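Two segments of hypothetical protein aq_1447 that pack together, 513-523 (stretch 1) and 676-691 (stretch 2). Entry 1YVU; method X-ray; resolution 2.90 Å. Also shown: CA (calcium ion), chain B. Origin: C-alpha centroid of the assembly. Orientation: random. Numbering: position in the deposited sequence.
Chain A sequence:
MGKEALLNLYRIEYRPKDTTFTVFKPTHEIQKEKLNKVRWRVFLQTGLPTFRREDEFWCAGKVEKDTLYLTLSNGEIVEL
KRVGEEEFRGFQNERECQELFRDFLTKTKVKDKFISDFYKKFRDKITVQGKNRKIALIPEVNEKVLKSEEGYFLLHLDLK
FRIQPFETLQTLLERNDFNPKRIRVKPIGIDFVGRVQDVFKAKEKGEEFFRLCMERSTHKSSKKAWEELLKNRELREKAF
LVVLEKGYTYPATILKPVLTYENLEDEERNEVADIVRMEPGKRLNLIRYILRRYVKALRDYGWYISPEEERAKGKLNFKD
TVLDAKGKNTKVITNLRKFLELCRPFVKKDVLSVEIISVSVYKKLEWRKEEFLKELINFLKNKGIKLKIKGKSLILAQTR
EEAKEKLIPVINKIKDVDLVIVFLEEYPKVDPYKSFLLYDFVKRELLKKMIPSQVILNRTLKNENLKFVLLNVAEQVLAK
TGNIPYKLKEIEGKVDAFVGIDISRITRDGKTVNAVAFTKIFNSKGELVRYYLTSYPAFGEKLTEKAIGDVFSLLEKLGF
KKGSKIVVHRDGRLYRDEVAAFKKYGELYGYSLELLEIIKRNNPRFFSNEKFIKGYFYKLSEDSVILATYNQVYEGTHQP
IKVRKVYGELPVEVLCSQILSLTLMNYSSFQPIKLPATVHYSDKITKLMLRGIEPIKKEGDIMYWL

Stretch 1, residues 513-523: VNAVAFTKIFN
Stretch 2, residues 676-691: PATVHYSDKITKLMLR

A β-strand packs nearly antiparallel against a helix and the turn preceding it, through a largely apolar interface pinned by one lysine hydrogen bond. The axes of strand 515–522 and helix 682–690 approach to 7.7 Å, with 148° between their N-to-C directions; CA–CA distances of 5.6 Å for Val516–Thr686 and 5.9 Å for Lys520–Thr678 set the register. Extended backbone angles, such as -129/135 at Val516, alternate the side chains, so Val516, Phe518, Lys520 and Phe522 point their CA-to-CB bonds toward stretch 2, whereas Ala517, Thr519 and Ile521 point away.

Val516 (chi1 t) places CG1 3.8 Å from Met689 CB and CG2 3.7 Å from Leu690 CD2 (Leu690 chi1 m, chi2 t). Phe518 (chi1 t, chi2 44°) follows: its CE2 lies 3.5 Å from Ile685 CD1, Ile685 CG2 (phi/psi -73/-41, chi1 m, chi2 t) covers one ring face, and Phe518 CB is 3.6 Å from Thr686 CG2 (chi1 p). Beyond the helix start, where Tyr681 (phi/psi 73/-4) occupies the N-cap position, Lys520 (chi1 -103°, chi2 t, chi3 m, chi4 -134°) donates from NZ to His680 O at 2.9 Å, a loop carbonyl that no backbone hydrogen bond within the stretch uses. The aliphatic Lys520 CD rests 3.6 Å from Ala677 O. Phe522 (chi1 m, chi2 87°) closes the contact, with CZ 3.7 Å from Ala677 CB and CD1 3.5 Å from Thr678 CG2.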

ATOM      1  N   VAL A 513       1.214  15.701  14.225  1.00 79.20           N
ATOM      2  CA  VAL A 513       0.198  15.909  15.248  1.00 71.59           C
ATOM      3  C   VAL A 513      -0.121  14.583  15.973  1.00 71.35           C
ATOM      4  O   VAL A 513       0.409  14.319  17.057  1.00 64.93           O
ATOM      5  CB  VAL A 513      -1.062  16.535  14.589  1.00 78.46           C
ATOM      6  CG1 VAL A 513      -2.229  16.679  15.588  1.00 82.29           C
ATOM      7  CG2 VAL A 513      -0.696  17.888  14.018  1.00 77.69           C
ATOM      8  N   ASN A 514      -0.986  13.767  15.371  1.00 60.35           N
ATOM      9  CA  ASN A 514      -1.361  12.484  15.947  1.00 53.70           C
ATOM     10  C   ASN A 514      -0.656  11.344  15.194  1.00 47.30           C
ATOM     11  O   ASN A 514      -0.313  11.481  14.007  1.00 41.44           O
ATOM     12  CB  ASN A 514      -2.892  12.326  15.937  1.00 50.15           C
ATOM     13  CG  ASN A 514      -3.384  11.154  16.810  1.00 50.91           C
ATOM     14  OD1 ASN A 514      -2.649  10.608  17.651  1.00 38.31           O
ATOM     15  ND2 ASN A 514      -4.649  10.777  16.612  1.00 52.99           N
ATOM     16  N   ALA A 515      -0.409  10.260  15.938  1.00 44.72           N
ATOM     17  CA  ALA A 515       0.251   9.036  15.463  1.00 39.58           C
ATOM     18  C   ALA A 515      -0.188   7.820  16.265  1.00 33.56           C
ATOM     19  O   ALA A 515      -0.388   7.895  17.471  1.00 33.83           O
ATOM     20  CB  ALA A 515       1.777   9.161  15.554  1.00 41.20           C
ATOM     21  N   VAL A 516      -0.337   6.703  15.568  1.00 31.51           N
ATOM     22  CA  VAL A 516      -0.727   5.432  16.159  1.00 26.71           C
ATOM     23  C   VAL A 516       0.287   4.380  15.682  1.00 29.29           C
ATOM     24  O   VAL A 516       0.620   4.329  14.481  1.00 21.48           O
ATOM     25  CB  VAL A 516      -2.169   4.998  15.695  1.00 30.42           C
ATOM     26  CG1 VAL A 516      -2.526   3.632  16.259  1.00 20.41           C
ATOM     27  CG2 VAL A 516      -3.228   6.019  16.134  1.00 25.08           C
ATOM     28  N   ALA A 517       0.745   3.540  16.620  1.00 17.72           N
ATOM     29  CA  ALA A 517       1.687   2.445  16.337  1.00 18.86           C
ATOM     30  C   ALA A 517       1.053   1.118  16.676  1.00 24.55           C
ATOM     31  O   ALA A 517       0.515   0.948  17.781  1.00 24.32           O
ATOM     32  CB  ALA A 517       2.974   2.590  17.154  1.00 13.76           C
ATOM     33  N   PHE A 518       1.112   0.178  15.735  1.00 17.93           N
ATOM     34  CA  PHE A 518       0.589  -1.154  15.993  1.00 18.72           C
ATOM     35  C   PHE A 518       1.631  -2.263  15.788  1.00 22.38           C
ATOM     36  O   PHE A 518       1.906  -2.695  14.655  1.00 19.78           O
ATOM     37  CB  PHE A 518      -0.693  -1.430  15.199  1.00 20.65           C
ATOM     38  CG  PHE A 518      -1.390  -2.738  15.571  1.00 23.08           C
ATOM     39  CD1 PHE A 518      -1.546  -3.126  16.923  1.00 18.68           C
ATOM     40  CD2 PHE A 518      -1.894  -3.586  14.564  1.00 29.42           C
ATOM     41  CE1 PHE A 518      -2.181  -4.317  17.281  1.00 17.79           C
ATOM     42  CE2 PHE A 518      -2.543  -4.794  14.915  1.00 26.69           C
ATOM     43  CZ  PHE A 518      -2.679  -5.149  16.294  1.00 24.29           C
ATOM     44  N   THR A 519       2.092  -2.790  16.922  1.00 17.72           N
ATOM     45  CA  THR A 519       3.099  -3.856  16.985  1.00 17.82           C
ATOM     46  C   THR A 519       2.480  -5.220  17.291  1.00 15.96           C
ATOM     47  O   THR A 519       1.491  -5.330  18.044  1.00 15.06           O
ATOM     48  CB  THR A 519       4.215  -3.483  18.002  1.00 15.01           C
ATOM     49  OG1 THR A 519       4.784  -2.221  17.608  1.00 11.46           O
ATOM     50  CG2 THR A 519       5.330  -4.534  18.055  1.00 13.10           C
ATOM     51  N   LYS A 520       3.032  -6.235  16.622  1.00 16.67           N
ATOM     52  CA  LYS A 520       2.608  -7.625  16.744  1.00  9.25           C
ATOM     53  C   LYS A 520       3.844  -8.494  16.923  1.00  5.91           C
ATOM     54  O   LYS A 520       4.659  -8.654  16.008  1.00  4.80           O
ATOM     55  CB  LYS A 520       1.870  -8.049  15.479  1.00  5.59           C
ATOM     56  CG  LYS A 520       0.396  -8.106  15.596  1.00  2.00           C
ATOM     57  CD  LYS A 520      -0.224  -8.529  14.293  1.00  3.92           C
ATOM     58  CE  LYS A 520      -0.393  -7.356  13.333  1.00 10.37           C
ATOM     59  NZ  LYS A 520      -1.768  -7.305  12.674  1.00 10.38           N
ATOM     60  N   ILE A 521       4.003  -9.009  18.129  1.00  6.62           N
ATOM     61  CA  ILE A 521       5.134  -9.878  18.451  1.00 12.97           C
ATOM     62  C   ILE A 521       4.713 -11.350  18.335  1.00 13.30           C
ATOM     63  O   ILE A 521       3.718 -11.765  18.954  1.00  6.43           O
ATOM     64  CB  ILE A 521       5.671  -9.580  19.874  1.00 12.22           C
ATOM     65  CG1 ILE A 521       6.004  -8.094  19.969  1.00  7.86           C
ATOM     66  CG2 ILE A 521       6.922 -10.402  20.151  1.00  8.81           C
ATOM     67  CD1 ILE A 521       6.067  -7.592  21.308  1.00  2.00           C
ATOM     68  N   PHE A 522       5.492 -12.106  17.546  1.00 12.04           N
ATOM     69  CA  PHE A 522       5.261 -13.537  17.302  1.00 20.22           C
ATOM     70  C   PHE A 522       6.370 -14.487  17.803  1.00 23.98           C
ATOM     71  O   PHE A 522       7.473 -14.052  18.160  1.00 23.84           O
ATOM     72  CB  PHE A 522       5.009 -13.785  15.812  1.00 18.93           C
ATOM     73  CG  PHE A 522       3.648 -13.346  15.335  1.00 18.59           C
ATOM     74  CD1 PHE A 522       3.415 -12.013  14.908  1.00 16.87           C
ATOM     75  CD2 PHE A 522       2.592 -14.282  15.264  1.00 20.69           C
ATOM     76  CE1 PHE A 522       2.135 -11.618  14.407  1.00 18.89           C
ATOM     77  CE2 PHE A 522       1.296 -13.919  14.768  1.00 25.01           C
ATOM     78  CZ  PHE A 522       1.069 -12.567  14.330  1.00 17.36           C
ATOM     79  N   ASN A 523       6.017 -15.784  17.828  1.00 32.57           N
ATOM     80  CA  ASN A 523       6.824 -16.955  18.263  1.00 32.50           C
ATOM     81  C   ASN A 523       7.569 -17.544  17.074  1.00 29.66           C
ATOM     82  O   ASN A 523       7.218 -17.269  15.936  1.00 28.49           O
ATOM     83  CB  ASN A 523       5.860 -18.062  18.738  1.00 33.52           C
ATOM     84  CG  ASN A 523       6.286 -18.709  20.033  1.00 45.71           C
ATOM     85  OD1 ASN A 523       7.467 -18.980  20.251  1.00 57.37           O
ATOM     86  ND2 ASN A 523       5.319 -18.980  20.905  1.00 49.35           N
ATOM     87  N   PRO A 676       1.966 -11.464   5.481  1.00 12.44           N
ATOM     88  CA  PRO A 676       2.385 -12.302   6.614  1.00 10.59           C
ATOM     89  C   PRO A 676       1.587 -11.817   7.799  1.00 10.85           C
ATOM     90  O   PRO A 676       1.286 -10.624   7.874  1.00 11.14           O
ATOM     91  CB  PRO A 676       3.828 -11.880   6.837  1.00  8.35           C
ATOM     92  CG  PRO A 676       4.244 -11.432   5.552  1.00 12.44           C
ATOM     93  CD  PRO A 676       3.133 -10.738   4.945  1.00  6.31           C
ATOM     94  N   ALA A 677       1.282 -12.708   8.735  1.00 10.24           N
ATOM     95  CA  ALA A 677       0.509 -12.331   9.919  1.00 13.94           C
ATOM     96  C   ALA A 677       1.060 -11.141  10.695  1.00 14.01           C
ATOM     97  O   ALA A 677       0.288 -10.364  11.274  1.00 16.63           O
ATOM     98  CB  ALA A 677       0.310 -13.513  10.840  1.00 10.32           C
ATOM     99  N   THR A 678       2.374 -10.950  10.590  1.00 13.48           N
ATOM    100  CA  THR A 678       3.082  -9.838  11.250  1.00 21.94           C
ATOM    101  C   THR A 678       2.668  -8.432  10.766  1.00 19.20           C
ATOM    102  O   THR A 678       2.773  -7.439  11.518  1.00 16.49           O
ATOM    103  CB  THR A 678       4.614 -10.014  11.149  1.00 17.75           C
ATOM    104  OG1 THR A 678       4.989 -10.275   9.789  1.00 21.05           O
ATOM    105  CG2 THR A 678       5.051 -11.167  11.985  1.00 20.16           C
ATOM    106  N   VAL A 679       2.217  -8.355   9.504  1.00 18.86           N
ATOM    107  CA  VAL A 679       1.767  -7.087   8.930  1.00 16.20           C
ATOM    108  C   VAL A 679       0.362  -7.098   8.373  1.00 14.65           C
ATOM    109  O   VAL A 679      -0.180  -6.045   8.076  1.00 18.27           O
ATOM    110  CB  VAL A 679       2.739  -6.481   7.886  1.00 12.37           C
ATOM    111  CG1 VAL A 679       3.986  -5.986   8.580  1.00  6.96           C
ATOM    112  CG2 VAL A 679       3.041  -7.472   6.788  1.00  7.51           C
ATOM    113  N   HIS A 680      -0.261  -8.267   8.286  1.00 16.00           N
ATOM    114  CA  HIS A 680      -1.622  -8.347   7.773  1.00 17.44           C
ATOM    115  C   HIS A 680      -2.533  -7.583   8.690  1.00 23.10           C
ATOM    116  O   HIS A 680      -2.519  -7.776   9.909  1.00 22.77           O
ATOM    117  CB  HIS A 680      -2.099  -9.771   7.667  1.00  8.02           C
ATOM    118  CG  HIS A 680      -3.533  -9.874   7.256  1.00 19.03           C
ATOM    119  ND1 HIS A 680      -4.507 -10.345   8.116  1.00 18.46           N
ATOM    120  CD2 HIS A 680      -4.153  -9.591   6.097  1.00 12.53           C
ATOM    121  CE1 HIS A 680      -5.667 -10.357   7.487  1.00  9.46           C
ATOM    122  NE2 HIS A 680      -5.484  -9.907   6.262  1.00 16.56           N
ATOM    123  N   TYR A 681      -3.262  -6.665   8.062  1.00 31.24           N
ATOM    124  CA  TYR A 681      -4.207  -5.750   8.705  1.00 31.97           C
ATOM    125  C   TYR A 681      -3.570  -4.613   9.519  1.00 37.68           C
ATOM    126  O   TYR A 681      -4.290  -3.743  10.023  1.00 32.93           O
ATOM    127  CB  TYR A 681      -5.220  -6.513   9.570  1.00 32.32           C
ATOM    128  CG  TYR A 681      -6.619  -6.434   9.052  1.00 33.29           C
ATOM    129  CD1 TYR A 681      -6.921  -6.773   7.708  1.00 35.14           C
ATOM    130  CD2 TYR A 681      -7.651  -5.977   9.881  1.00 33.04           C
ATOM    131  CE1 TYR A 681      -8.224  -6.650   7.203  1.00 40.05           C
ATOM    132  CE2 TYR A 681      -8.961  -5.850   9.399  1.00 45.89           C
ATOM    133  CZ  TYR A 681      -9.251  -6.183   8.054  1.00 51.07           C
ATOM    134  OH  TYR A 681     -10.549  -6.024   7.572  1.00 54.77           O
ATOM    135  N   SER A 682      -2.235  -4.602   9.635  1.00 35.00           N
ATOM    136  CA  SER A 682      -1.547  -3.566  10.407  1.00 37.40           C
ATOM    137  C   SER A 682      -1.775  -2.132   9.933  1.00 39.71           C
ATOM    138  O   SER A 682      -2.001  -1.246  10.773  1.00 39.75           O
ATOM    139  CB  SER A 682      -0.057  -3.857  10.566  1.00 32.32           C
ATOM    140  OG  SER A 682       0.120  -4.887  11.513  1.00 30.87           O
ATOM    141  N   ASP A 683      -1.839  -1.927   8.609  1.00 39.51           N
ATOM    142  CA  ASP A 683      -2.058  -0.585   8.078  1.00 37.04           C
ATOM    143  C   ASP A 683      -3.514  -0.137   8.169  1.00 36.21           C
ATOM    144  O   ASP A 683      -3.781   1.062   8.242  1.00 34.38           O
ATOM    145  CB  ASP A 683      -1.549  -0.459   6.646  1.00 37.95           C
ATOM    146  CG  ASP A 683      -1.269   0.990   6.237  1.00 33.96           C
ATOM    147  OD1 ASP A 683      -2.098   1.533   5.476  1.00 37.84           O
ATOM    148  OD2 ASP A 683      -0.238   1.569   6.661  1.00 28.91           O
ATOM    149  N   LYS A 684      -4.444  -1.092   8.169  1.00 34.04           N
ATOM    150  CA  LYS A 684      -5.869  -0.755   8.277  1.00 33.79           C
ATOM    151  C   LYS A 684      -6.306  -0.419   9.697  1.00 27.40           C
ATOM    152  O   LYS A 684      -7.114   0.483   9.876  1.00 25.65           O
ATOM    153  CB  LYS A 684      -6.762  -1.827   7.637  1.00 40.77           C
ATOM    154  CG  LYS A 684      -6.592  -1.850   6.100  1.00 55.00           C
ATOM    155  CD  LYS A 684      -7.517  -2.810   5.329  1.00 58.19           C
ATOM    156  CE  LYS A 684      -7.126  -2.832   3.826  1.00 60.11           C
ATOM    157  NZ  LYS A 684      -8.165  -3.469   2.953  1.00 63.70           N
ATOM    158  N   ILE A 685      -5.680  -1.061  10.690  1.00 27.19           N
ATOM    159  CA  ILE A 685      -5.955  -0.851  12.127  1.00 24.14           C
ATOM    160  C   ILE A 685      -5.408   0.512  12.655  1.00 26.13           C
ATOM    161  O   ILE A 685      -6.096   1.208  13.393  1.00 28.63           O
ATOM    162  CB  ILE A 685      -5.418  -2.069  12.985  1.00 17.51           C
ATOM    163  CG1 ILE A 685      -6.147  -3.351  12.603  1.00 11.11           C
ATOM    164  CG2 ILE A 685      -5.638  -1.862  14.477  1.00 14.15           C
ATOM    165  CD1 ILE A 685      -5.513  -4.582  13.167  1.00 26.45           C
ATOM    166  N   THR A 686      -4.205   0.905  12.232  1.00 29.28           N
ATOM    167  CA  THR A 686      -3.592   2.164  12.641  1.00 25.41           C
ATOM    168  C   THR A 686      -4.352   3.369  12.077  1.00 27.50           C
ATOM    169  O   THR A 686      -4.652   4.306  12.810  1.00 39.04           O
ATOM    170  CB  THR A 686      -2.132   2.251  12.180  1.00 19.65           C
ATOM    171  OG1 THR A 686      -2.075   2.179  10.754  1.00 16.50           O
ATOM    172  CG2 THR A 686      -1.312   1.156  12.772  1.00 16.30           C
ATOM    173  N   LYS A 687      -4.714   3.313  10.798  1.00 24.58           N
ATOM    174  CA  LYS A 687      -5.442   4.400  10.147  1.00 27.95           C
ATOM    175  C   LYS A 687      -6.850   4.569  10.693  1.00 29.03           C
ATOM    176  O   LYS A 687      -7.473   5.603  10.521  1.00 25.98           O
ATOM    177  CB  LYS A 687      -5.501   4.164   8.635  1.00 32.79           C
ATOM    178  CG  LYS A 687      -4.214   4.512   7.915  1.00 38.04           C
ATOM    179  CD  LYS A 687      -4.216   4.056   6.467  1.00 46.81           C
ATOM    180  CE  LYS A 687      -2.958   4.561   5.744  1.00 61.46           C
ATOM    181  NZ  LYS A 687      -2.833   4.118   4.304  1.00 64.07           N
ATOM    182  N   LEU A 688      -7.315   3.543  11.386  1.00 27.56           N
ATOM    183  CA  LEU A 688      -8.647   3.507  11.975  1.00 31.79           C
ATOM    184  C   LEU A 688      -8.648   4.161  13.363  1.00 35.08           C
ATOM    185  O   LEU A 688      -9.579   4.895  13.739  1.00 34.40           O
ATOM    186  CB  LEU A 688      -9.092   2.042  12.078  1.00 27.65           C
ATOM    187  CG  LEU A 688     -10.507   1.676  12.525  1.00 30.17           C
ATOM    188  CD1 LEU A 688     -11.530   1.961  11.454  1.00 33.87           C
ATOM    189  CD2 LEU A 688     -10.538   0.245  12.874  1.00 25.77           C
HETATM  190  N   MSE A 689      -7.583   3.885  14.111  1.00 35.88           N
HETATM  191  CA  MSE A 689      -7.418   4.405  15.453  1.00 37.13           C
HETATM  192  C   MSE A 689      -7.095   5.891  15.424  1.00 39.15           C
HETATM  193  O   MSE A 689      -7.438   6.606  16.357  1.00 47.35           O
HETATM  194  CB  MSE A 689      -6.360   3.597  16.207  1.00 39.14           C
HETATM  195  CG  MSE A 689      -6.675   2.104  16.396  1.00 34.86           C
HETATM  196 SE   MSE A 689      -8.495   1.655  16.936  1.00 48.42          SE
HETATM  197  CE  MSE A 689      -8.621  -0.142  16.213  1.00 48.37           C
ATOM    198  N   LEU A 690      -6.464   6.336  14.331  1.00 46.95           N
ATOM    199  CA  LEU A 690      -6.117   7.753  14.066  1.00 53.97           C
ATOM    200  C   LEU A 690      -7.391   8.631  13.943  1.00 49.95           C
ATOM    201  O   LEU A 690      -7.429   9.772  14.422  1.00 51.91           O
ATOM    202  CB  LEU A 690      -5.320   7.880  12.746  1.00 45.69           C
ATOM    203  CG  LEU A 690      -3.804   7.701  12.633  1.00 48.70           C
ATOM    204  CD1 LEU A 690      -3.383   7.879  11.174  1.00 42.99           C
ATOM    205  CD2 LEU A 690      -3.080   8.690  13.535  1.00 36.55           C
ATOM    206  N   ARG A 691      -8.422   8.061  13.307  1.00 54.47           N
ATOM    207  CA  ARG A 691      -9.739   8.677  13.105  1.00 58.61           C
ATOM    208  C   ARG A 691     -10.527   8.738  14.437  1.00 53.59           C
ATOM    209  O   ARG A 691     -11.689   9.121  14.459  1.00 57.92           O
ATOM    210  CB  ARG A 691     -10.557   7.857  12.077  1.00 66.91           C
ATOM    211  CG  ARG A 691      -9.944   7.757  10.687  1.00 73.58           C
ATOM    212  CD  ARG A 691     -10.801   6.990   9.670  1.00 86.65           C
ATOM    213  NE  ARG A 691     -10.169   7.050   8.338  1.00 94.62           N
ATOM    214  CZ  ARG A 691     -10.807   6.976   7.164  1.00101.31           C
ATOM    215  NH1 ARG A 691     -12.132   6.826   7.107  1.00 94.47           N
ATOM    216  NH2 ARG A 691     -10.114   7.117   6.031  1.00 95.93           N
TER
HETATM  217 CA    CA B 901       1.605   3.291   6.774  1.00 14.78          CA